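Local structure of adenine phosphoribosyltransferase, putative (Trypanosoma brucei brucei, 5VN4) at residues F69-Y74 against A99-V104. The protein probably catalyses the reversible transfer of a phosphoribosyl group from 5-phospho-alpha-D-ribose 1-diphosphate to adenine, giving AMP and diphosphate in purine salvage. Numbering follows the deposited sequence. Where two conformers were deposited one is given.
Sequences FFVDRY and AVELNV
Val71 in helix 60-75 faces Leu102 at the end of helix 95-102, their CA atoms 6.4 Å apart, and just beyond Leu102 helix 95-102 closes in a Schellman motif: Asn103 turns to positive phi (59°), Val104 N hydrogen-bonds to Ala99 O, and Asn103 N makes a weak hydrogen bond to Val100 O. No hydrogen bond links the two segments; the side chains meet through aliphatic carbons, and one Leu102 methyl also lies against a backbone carbonyl oxygen. Leu102 reaches across with both methyls. Its CD2 rests on the backbone of helix 60-75, 3.7 Å from Val71 O, while CD1 lies 3.8 Å from Tyr74 CB and meets the phenol ring at its edge, near the ring plane. Val71 spreads its two methyls over the aliphatic root of Glu101, with CG2 3.7 Å and CG1 3.9 Å from Glu101 CB. With CG beside its own backbone N (chi1 -55°) and a second bend at chi2, Glu101 leaves only its CB and CG on the valine; its carboxylate turns off to a salt bridge with Arg67 of the second subunit. The Tyr74 hydroxyl likewise leaves the contact, hydrogen-bonding to Glu179, which also pairs with Arg73. The contact thus joins two helices of the phosphoribosyltransferase fold away from the ligand sites: Ile98 of helix 95-102 extends the packing against Phe70 and Val71, and Phe70 and Tyr74 rest on Ala181 of strand 176-182.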
loop_
_atom_site.group_PDB
_atom_site.type_symbol
_atom_site.label_atom_id
_atom_site.label_comp_id
_atom_site.label_asym_id
_atom_site.label_seq_id
_atom_site.Cartn_x
_atom_site.Cartn_y
_atom_site.Cartn_z
ATOM N N PHE A 69 -16.118 -4.703 -7.268
ATOM C CA PHE A 69 -17.146 -4.827 -6.238
ATOM C C PHE A 69 -17.328 -3.517 -5.482
ATOM O O PHE A 69 -18.452 -3.010 -5.352
ATOM C CB PHE A 69 -16.808 -5.954 -5.259
ATOM C CG PHE A 69 -17.840 -6.105 -4.180
ATOM C CD1 PHE A 69 -18.956 -6.901 -4.385
ATOM C CD2 PHE A 69 -17.736 -5.399 -2.990
ATOM C CE1 PHE A 69 -19.943 -7.013 -3.419
ATOM C CE2 PHE A 69 -18.719 -5.504 -2.022
ATOM C CZ PHE A 69 -19.822 -6.318 -2.234
ATOM N N PHE A 70 -16.230 -2.953 -4.972
ATOM C CA PHE A 70 -16.358 -1.766 -4.130
ATOM C C PHE A 70 -16.652 -0.500 -4.927
ATOM O O PHE A 70 -17.403 0.361 -4.454
ATOM C CB PHE A 70 -15.137 -1.621 -3.223
ATOM C CG PHE A 70 -15.123 -2.595 -2.084
ATOM C CD1 PHE A 70 -16.034 -2.461 -1.046
ATOM C CD2 PHE A 70 -14.216 -3.642 -2.050
ATOM C CE1 PHE A 70 -16.041 -3.338 0.013
ATOM C CE2 PHE A 70 -14.222 -4.534 -0.994
ATOM C CZ PHE A 70 -15.133 -4.378 0.043
ATOM N N VAL A 71 -16.101 -0.368 -6.134
ATOM C CA VAL A 71 -16.456 0.773 -6.971
ATOM C C VAL A 71 -17.948 0.760 -7.278
ATOM O O VAL A 71 -18.640 1.770 -7.107
ATOM C CB VAL A 71 -15.597 0.804 -8.247
ATOM C CG1 VAL A 71 -16.146 1.845 -9.224
ATOM C CG2 VAL A 71 -14.149 1.111 -7.891
ATOM N N ASP A 72 -18.473 -0.396 -7.702
ATOM C CA ASP A 72 -19.899 -0.484 -8.006
ATOM C C ASP A 72 -20.746 -0.218 -6.771
ATOM O O ASP A 72 -21.780 0.456 -6.854
ATOM C CB ASP A 72 -20.247 -1.848 -8.602
ATOM C CG ASP A 72 -21.751 -2.106 -8.638
ATOM O OD1 ASP A 72 -22.306 -2.621 -7.641
ATOM O OD2 ASP A 72 -22.384 -1.774 -9.665
ATOM N N ARG A 73 -20.326 -0.745 -5.619
ATOM C CA ARG A 73 -21.093 -0.583 -4.391
ATOM C C ARG A 73 -21.216 0.886 -4.017
ATOM O O ARG A 73 -22.310 1.373 -3.703
ATOM C CB ARG A 73 -20.414 -1.370 -3.269
ATOM C CG ARG A 73 -21.114 -1.285 -1.934
ATOM C CD ARG A 73 -20.518 -2.314 -0.987
ATOM N NE ARG A 73 -21.143 -2.238 0.328
ATOM C CZ ARG A 73 -22.298 -2.816 0.639
ATOM N NH1 ARG A 73 -22.952 -3.536 -0.267
ATOM N NH2 ARG A 73 -22.791 -2.683 1.863
ATOM N N TYR A 74 -20.098 1.610 -4.046
ATOM C CA TYR A 74 -20.116 2.996 -3.604
ATOM C C TYR A 74 -20.612 3.951 -4.683
ATOM O O TYR A 74 -21.103 5.030 -4.346
ATOM C CB TYR A 74 -18.746 3.394 -3.049
ATOM C CG TYR A 74 -18.302 2.490 -1.912
ATOM C CD1 TYR A 74 -19.217 2.038 -0.958
ATOM C CD2 TYR A 74 -16.982 2.068 -1.799
ATOM C CE1 TYR A 74 -18.824 1.201 0.076
ATOM C CE2 TYR A 74 -16.577 1.230 -0.774
ATOM C CZ TYR A 74 -17.501 0.800 0.166
ATOM O OH TYR A 74 -17.094 -0.030 1.187
ATOM N N ALA A 99 -10.436 4.221 -5.005
ATOM C CA ALA A 99 -10.578 5.670 -4.916
ATOM C C ALA A 99 -10.407 6.348 -6.271
ATOM O O ALA A 99 -11.096 7.330 -6.569
ATOM C CB ALA A 99 -9.568 6.231 -3.917
ATOM N N VAL A 100 -9.484 5.855 -7.106
ATOM C CA VAL A 100 -9.267 6.511 -8.389
ATOM C C VAL A 100 -10.506 6.402 -9.271
ATOM O O VAL A 100 -10.864 7.362 -9.963
ATOM C CB VAL A 100 -7.975 6.014 -9.069
ATOM C CG1 VAL A 100 -8.114 4.579 -9.546
ATOM C CG2 VAL A 100 -7.585 6.942 -10.211
ATOM N N GLU A 101 -11.195 5.259 -9.246
ATOM C CA GLU A 101 -12.389 5.119 -10.076
ATOM C C GLU A 101 -13.561 5.916 -9.526
ATOM O O GLU A 101 -14.419 6.363 -10.294
ATOM C CB GLU A 101 -12.792 3.652 -10.201
ATOM C CG GLU A 101 -11.701 2.740 -10.713
ATOM C CD GLU A 101 -11.214 3.120 -12.090
ATOM O OE1 GLU A 101 -11.975 3.749 -12.859
ATOM O OE2 GLU A 101 -10.057 2.779 -12.403
ATOM N N LEU A 102 -13.635 6.075 -8.206
ATOM C CA LEU A 102 -14.666 6.904 -7.602
ATOM C C LEU A 102 -14.321 8.383 -7.648
ATOM O O LEU A 102 -15.178 9.211 -7.325
ATOM C CB LEU A 102 -14.883 6.481 -6.150
ATOM C CG LEU A 102 -15.441 5.074 -5.925
ATOM C CD1 LEU A 102 -15.450 4.766 -4.441
ATOM C CD2 LEU A 102 -16.846 4.955 -6.506
ATOM N N ASN A 103 -13.091 8.722 -8.032
ATOM C CA ASN A 103 -12.622 10.105 -8.061
ATOM C C ASN A 103 -12.708 10.754 -6.681
ATOM O O ASN A 103 -13.228 11.863 -6.523
ATOM C CB ASN A 103 -13.355 10.934 -9.117
ATOM C CG ASN A 103 -12.684 12.263 -9.364
ATOM O OD1 ASN A 103 -11.457 12.351 -9.411
ATOM N ND2 ASN A 103 -13.482 13.313 -9.495
ATOM N N VAL A 104 -12.195 10.048 -5.678
ATOM C CA VAL A 104 -12.165 10.579 -4.316
ATOM C C VAL A 104 -10.748 10.450 -3.775
ATOM O O VAL A 104 -9.964 9.595 -4.225
ATOM C CB VAL A 104 -13.179 9.864 -3.390
ATOM C CG1 VAL A 104 -14.614 10.086 -3.872
ATOM C CG2 VAL A 104 -12.845 8.375 -3.261
#